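PDB 5DLL: aminopeptidase N from Francisella tularensis subsp. tularensis, which removes N-terminal amino acids from peptides as a zinc metallopeptidase of the M1 family and is probably involved in breaking down intracellular peptides. Local coordinates for residues Q751-H756 with F787-L792; V743-L748 with P777-S782. One frame throughout, in Å; residues are numbered along the deposited sequence.

Contact 1. Residues Q751-H756 with F787-L792; sequences QAQISH and FGANFL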
loop_
_atom_site.group_PDB
_atom_site.type_symbol
_atom_site.label_atom_id
_atom_site.label_comp_id
_atom_site.label_asym_id
_atom_site.label_seq_id
_atom_site.Cartn_x
_atom_site.Cartn_y
_atom_site.Cartn_z
ATOM N N GLN A 751 0.467 -2.963 24.980
ATOM C CA GLN A 751 1.211 -3.660 26.030
ATOM C C GLN A 751 2.520 -4.238 25.489
ATOM O O GLN A 751 3.574 -4.093 26.113
ATOM C CB GLN A 751 0.357 -4.762 26.652
ATOM C CG GLN A 751 -0.706 -4.247 27.606
ATOM C CD GLN A 751 -1.737 -5.303 27.951
ATOM O OE1 GLN A 751 -1.797 -5.783 29.084
ATOM N NE2 GLN A 751 -2.546 -5.683 26.966
ATOM N N ALA A 752 2.446 -4.867 24.317
ATOM C CA ALA A 752 3.626 -5.410 23.637
ATOM C C ALA A 752 4.712 -4.361 23.412
ATOM O O ALA A 752 5.902 -4.685 23.413
ATOM C CB ALA A 752 3.227 -6.034 22.307
ATOM N N GLN A 753 4.294 -3.111 23.221
ATOM C CA GLN A 753 5.205 -2.007 22.924
ATOM C C GLN A 753 5.727 -1.271 24.165
ATOM O O GLN A 753 6.456 -0.288 24.028
ATOM C CB GLN A 753 4.503 -1.006 22.000
ATOM C CG GLN A 753 4.022 -1.596 20.677
ATOM C CD GLN A 753 4.994 -1.398 19.531
ATOM O OE1 GLN A 753 5.479 -0.291 19.293
ATOM N NE2 GLN A 753 5.266 -2.471 18.797
ATOM N N ILE A 754 5.370 -1.731 25.366
ATOM C CA ILE A 754 5.838 -1.099 26.609
ATOM C C ILE A 754 7.361 -1.033 26.644
ATOM O O ILE A 754 8.031 -2.039 26.413
ATOM C CB ILE A 754 5.356 -1.864 27.863
ATOM C CG1 ILE A 754 3.853 -1.663 28.072
ATOM C CG2 ILE A 754 6.104 -1.402 29.112
ATOM C CD1 ILE A 754 3.217 -2.691 28.986
ATOM N N SER A 755 7.894 0.152 26.933
ATOM C CA SER A 755 9.334 0.346 27.100
ATOM C C SER A 755 9.696 0.171 28.565
ATOM O O SER A 755 9.841 1.147 29.301
ATOM C CB SER A 755 9.751 1.738 26.620
ATOM O OG SER A 755 9.615 1.848 25.216
ATOM N N HIS A 756 9.819 -1.081 28.988
ATOM C CA HIS A 756 10.147 -1.402 30.374
ATOM C C HIS A 756 10.606 -2.851 30.490
ATOM O O HIS A 756 10.172 -3.708 29.721
ATOM C CB HIS A 756 8.937 -1.157 31.286
ATOM C CG HIS A 756 9.257 -1.241 32.747
ATOM N ND1 HIS A 756 8.687 -2.178 33.583
ATOM C CD2 HIS A 756 10.100 -0.514 33.519
ATOM C CE1 HIS A 756 9.160 -2.019 34.807
ATOM N NE2 HIS A 756 10.019 -1.017 34.794
ATOM N N PHE A 787 5.534 -7.255 19.683
ATOM C CA PHE A 787 6.709 -7.411 20.539
ATOM C C PHE A 787 7.994 -7.427 19.718
ATOM O O PHE A 787 9.021 -6.916 20.160
ATOM C CB PHE A 787 6.626 -8.676 21.392
ATOM C CG PHE A 787 7.805 -8.850 22.307
ATOM C CD1 PHE A 787 7.948 -8.046 23.429
ATOM C CD2 PHE A 787 8.788 -9.790 22.028
ATOM C CE1 PHE A 787 9.042 -8.185 24.269
ATOM C CE2 PHE A 787 9.882 -9.935 22.864
ATOM C CZ PHE A 787 10.010 -9.131 23.985
ATOM N N GLY A 788 7.934 -8.010 18.524
ATOM C CA GLY A 788 9.068 -7.996 17.600
ATOM C C GLY A 788 9.432 -6.605 17.105
ATOM O O GLY A 788 10.573 -6.372 16.706
ATOM N N ALA A 789 8.461 -5.690 17.124
ATOM C CA ALA A 789 8.679 -4.284 16.750
ATOM C C ALA A 789 9.044 -3.384 17.940
ATOM O O ALA A 789 9.365 -2.213 17.747
ATOM C CB ALA A 789 7.449 -3.736 16.043
ATOM N N ASN A 790 8.973 -3.925 19.157
ATOM C CA ASN A 790 9.440 -3.246 20.368
ATOM C C ASN A 790 10.958 -3.379 20.448
ATOM O O ASN A 790 11.473 -4.367 20.970
ATOM C CB ASN A 790 8.768 -3.862 21.609
ATOM C CG ASN A 790 9.196 -3.208 22.917
ATOM O OD1 ASN A 790 10.268 -2.614 23.018
ATOM N ND2 ASN A 790 8.357 -3.336 23.937
ATOM N N PHE A 791 11.660 -2.368 19.942
ATOM C CA PHE A 791 13.102 -2.452 19.678
ATOM C C PHE A 791 13.960 -2.838 20.888
ATOM O O PHE A 791 14.615 -3.874 20.868
ATOM C CB PHE A 791 13.604 -1.135 19.082
ATOM C CG PHE A 791 14.955 -1.235 18.435
ATOM C CD1 PHE A 791 15.092 -1.812 17.175
ATOM C CD2 PHE A 791 16.086 -0.740 19.071
ATOM C CE1 PHE A 791 16.336 -1.903 16.567
ATOM C CE2 PHE A 791 17.331 -0.821 18.467
ATOM C CZ PHE A 791 17.458 -1.406 17.213
ATOM N N LEU A 792 13.951 -2.013 21.933
ATOM C CA LEU A 792 14.792 -2.242 23.115
ATOM C C LEU A 792 14.582 -3.619 23.763
ATOM O O LEU A 792 15.550 -4.307 24.107
ATOM C CB LEU A 792 14.548 -1.138 24.154
ATOM C CG LEU A 792 15.187 -1.292 25.542
ATOM C CD1 LEU A 792 16.685 -1.567 25.458
ATOM C CD2 LEU A 792 14.906 -0.053 26.382
#

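Contact 2. Residues V743-L748 with P777-S782; sequences VVNKWL and PNKVYS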
loop_
_atom_site.group_PDB
_atom_site.type_symbol
_atom_site.label_atom_id
_atom_site.label_comp_id
_atom_site.label_asym_id
_atom_site.label_seq_id
_atom_site.Cartn_x
_atom_site.Cartn_y
_atom_site.Cartn_z
ATOM N N VAL A 743 -10.343 -3.376 18.943
ATOM C CA VAL A 743 -9.776 -2.529 19.993
ATOM C C VAL A 743 -8.941 -3.340 20.992
ATOM O O VAL A 743 -7.954 -2.834 21.535
ATOM C CB VAL A 743 -10.896 -1.764 20.741
ATOM C CG1 VAL A 743 -10.319 -0.865 21.830
ATOM C CG2 VAL A 743 -11.727 -0.953 19.753
ATOM N N VAL A 744 -9.339 -4.589 21.236
ATOM C CA VAL A 744 -8.564 -5.492 22.097
ATOM C C VAL A 744 -7.196 -5.766 21.470
ATOM O O VAL A 744 -6.196 -5.868 22.175
ATOM C CB VAL A 744 -9.294 -6.834 22.357
ATOM C CG1 VAL A 744 -8.414 -7.784 23.161
ATOM C CG2 VAL A 744 -10.610 -6.610 23.089
ATOM N N ASN A 745 -7.157 -5.884 20.146
ATOM C CA ASN A 745 -5.890 -6.031 19.428
ATOM C C ASN A 745 -4.935 -4.877 19.729
ATOM O O ASN A 745 -3.749 -5.092 19.985
ATOM C CB ASN A 745 -6.136 -6.133 17.916
ATOM C CG ASN A 745 -6.782 -7.447 17.513
ATOM O OD1 ASN A 745 -7.085 -8.294 18.358
ATOM N ND2 ASN A 745 -6.995 -7.625 16.212
ATOM N N LYS A 746 -5.468 -3.658 19.718
ATOM C CA LYS A 746 -4.687 -2.469 20.048
ATOM C C LYS A 746 -4.249 -2.488 21.515
ATOM O O LYS A 746 -3.171 -1.999 21.858
ATOM C CB LYS A 746 -5.493 -1.203 19.745
ATOM C CG LYS A 746 -5.892 -1.070 18.280
ATOM C CD LYS A 746 -6.453 0.305 17.956
ATOM C CE LYS A 746 -6.700 0.456 16.463
ATOM N NZ LYS A 746 -6.765 1.883 16.048
ATOM N N TRP A 747 -5.092 -3.055 22.374
ATOM C CA TRP A 747 -4.759 -3.253 23.783
ATOM C C TRP A 747 -3.540 -4.171 23.938
ATOM O O TRP A 747 -2.649 -3.906 24.753
ATOM C CB TRP A 747 -5.973 -3.821 24.515
ATOM C CG TRP A 747 -5.788 -4.045 25.977
ATOM C CD1 TRP A 747 -5.652 -3.093 26.951
ATOM C CD2 TRP A 747 -5.756 -5.309 26.644
ATOM N NE1 TRP A 747 -5.521 -3.690 28.183
ATOM C CE2 TRP A 747 -5.584 -5.050 28.023
ATOM C CE3 TRP A 747 -5.847 -6.639 26.210
ATOM C CZ2 TRP A 747 -5.501 -6.073 28.971
ATOM C CZ3 TRP A 747 -5.768 -7.651 27.150
ATOM C CH2 TRP A 747 -5.595 -7.363 28.517
ATOM N N LEU A 748 -3.504 -5.238 23.144
ATOM C CA LEU A 748 -2.371 -6.163 23.133
ATOM C C LEU A 748 -1.121 -5.483 22.582
ATOM O O LEU A 748 -0.054 -5.529 23.199
ATOM C CB LEU A 748 -2.689 -7.398 22.282
ATOM C CG LEU A 748 -3.824 -8.307 22.763
ATOM C CD1 LEU A 748 -4.271 -9.238 21.647
ATOM C CD2 LEU A 748 -3.404 -9.100 23.994
ATOM N N PRO A 777 -4.871 -14.988 13.437
ATOM C CA PRO A 777 -3.627 -14.354 12.972
ATOM C C PRO A 777 -3.500 -12.862 13.292
ATOM O O PRO A 777 -2.386 -12.353 13.436
ATOM C CB PRO A 777 -3.668 -14.568 11.452
ATOM C CG PRO A 777 -5.108 -14.748 11.125
ATOM C CD PRO A 777 -5.708 -15.443 12.309
ATOM N N ASN A 778 -4.630 -12.171 13.394
ATOM C CA ASN A 778 -4.632 -10.749 13.721
ATOM C C ASN A 778 -4.122 -10.501 15.137
ATOM O O ASN A 778 -3.475 -9.490 15.404
ATOM C CB ASN A 778 -6.040 -10.172 13.556
ATOM C CG ASN A 778 -6.494 -10.158 12.109
ATOM O OD1 ASN A 778 -5.889 -9.493 11.272
ATOM N ND2 ASN A 778 -7.554 -10.899 11.806
ATOM N N LYS A 779 -4.406 -11.436 16.035
ATOM C CA LYS A 779 -3.946 -11.343 17.415
ATOM C C LYS A 779 -2.462 -11.695 17.519
ATOM O O LYS A 779 -1.763 -11.229 18.424
ATOM C CB LYS A 779 -4.777 -12.256 18.313
ATOM C CG LYS A 779 -6.273 -12.022 18.185
ATOM C CD LYS A 779 -7.033 -12.432 19.435
ATOM C CE LYS A 779 -8.519 -12.135 19.299
ATOM N NZ LYS A 779 -9.116 -11.729 20.598
ATOM N N VAL A 780 -1.991 -12.515 16.587
ATOM C CA VAL A 780 -0.578 -12.867 16.508
ATOM C C VAL A 780 0.259 -11.671 16.038
ATOM O O VAL A 780 1.364 -11.464 16.532
ATOM C CB VAL A 780 -0.351 -14.086 15.579
ATOM C CG1 VAL A 780 1.136 -14.360 15.386
ATOM C CG2 VAL A 780 -1.053 -15.321 16.137
ATOM N N TYR A 781 -0.265 -10.886 15.097
ATOM C CA TYR A 781 0.442 -9.687 14.613
ATOM C C TYR A 781 0.437 -8.584 15.665
ATOM O O TYR A 781 1.379 -7.795 15.760
ATOM C CB TYR A 781 -0.170 -9.155 13.309
ATOM C CG TYR A 781 -0.318 -10.188 12.210
ATOM C CD1 TYR A 781 0.642 -11.184 12.017
ATOM C CD2 TYR A 781 -1.414 -10.164 11.351
ATOM C CE1 TYR A 781 0.506 -12.126 11.012
ATOM C CE2 TYR A 781 -1.557 -11.104 10.341
ATOM C CZ TYR A 781 -0.594 -12.082 10.177
ATOM O OH TYR A 781 -0.727 -13.018 9.178
ATOM N N SER A 782 -0.636 -8.535 16.448
ATOM C CA SER A 782 -0.752 -7.579 17.540
ATOM C C SER A 782 0.255 -7.873 18.640
ATOM O O SER A 782 1.111 -7.040 18.933
ATOM C CB SER A 782 -2.166 -7.600 18.122
ATOM O OG SER A 782 -3.110 -7.201 17.146
#

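Contact 1. Residues Q751-H756 with F787-L792
The carboxamide of N790 is the flat group on which the contact turns, and both of its hydrogen bonds to 751-756 run close to its own plane. ND2 directs its two N-H bonds at two backbone carbonyls of the opposing turn. The bond to A752 O, 2.8 Å from N790 ND2, is nearly straight (174°), lies in the amide plane and falls on a lone pair of that carbonyl. The second, from N790 ND2 to I754 O, is equally short at 2.8 Å but more bent (149°), and the donor stands above the carbonyl plane. With CG anti to the backbone N (chi1 -180°), the amide reaches straight across to the turn, and its two-point grip fixes the rotation of the group. At its other end, OD1 accepts a weak hydrogen bond from Q793 N, so that N790 serves as N-cap of helix 791-794.

The ring of F787 offers its edge: CD1 sits 3.9 Å from A752 O, the oxygen that also receives the straighter amide bond. The F787 side chain also touches L760 and V763 of helix 759-767. A752 brings its methyl close to the F787 backbone, with CB 3.7 Å from F787 N, and CB to CB between the two residues is 4.4 Å. Q753, bent at chi2, swings NE2 to within 3.7 Å of A789 CB and makes a weak hydrogen bond to G786 O.

A side-chain amide thus ties the end of helix 741-752 and the turn after it to the turn that links helix 777-788 to helix 791-794, while capping the latter. Such joining of helices that are near in sequence but not consecutive, through the turns at their ends, is consistent with the ARM-repeat-like helical domain of M1 aminopeptidases.

Contact 2. Residues V743-L748 with P777-S782
N745 reaches from helix 743-748 toward helix 777-782; its CB and CG both lie against S782 OG, and the two amide branches then part toward K779 and N778. N745 CB lies 3.3 Å from S782 OG, the closest approach between the segments. Beyond it N745 CG, anti to the carbonyl carbon (chi1 -71°) and 3.7 Å from S782 OG, carries the amide past the serine toward the preceding turn of the facing helix. There N745 OD1 comes to 3.8 Å from K779 CG, the side chains crossing at about a right angle, whereas N745 ND2 rests 3.8 Å from N778 CB. The side chains of N745 and N778 cross obliquely, with their amide planes 28° apart.

S782 packs beside the N745 backbone, with CB 3.5 Å from N745 O. Its hydroxyl, however, turns back into its own helix: OG donates to N778 O at 2.9 Å, in the carbonyl plane, and that oxygen also accepts from S782 N. One turn further along, L748 CB meets S782 CB at 4.2 Å, and L748 also packs on L766 of helix 759-767. K779 meets N745 through CG, while its NZ hydrogen-bonds to A771 O.

The axes of segments 743-748 and 777-782 approach to 8.9 Å, their N-to-C directions 30° apart, a close, roughly parallel pairing in the C-terminal helical domain. Though polar residues line it, the contact is held by van der Waals packing: the serine spends its proton within its own helix, the tips of the asparagine amide rest on carbon atoms of K779 and N778, and the lysine charge is directed to another partner.

In the fold
From the N terminus, the chain first follows helix 741-752, which supplies 743-748 to contact 2 and then, at its C-terminal end, enters contact 1 through 751-756. It next passes through helix 759-767 and a loop, and helix 777-788 then lies alongside in roughly the same direction. Residues 777-782 close the loop of contact 2, and 787-792 close that of contact 1. The segments alternate, so the two closures cross, and both pairings run in the same order along the two helices. Their centres lie 14 Å apart, bridged by packing of A752 CB on S782 O. Together they join the two helices at two successive levels, with helix 759-767 touching both contacts, within the C-terminal helical domain.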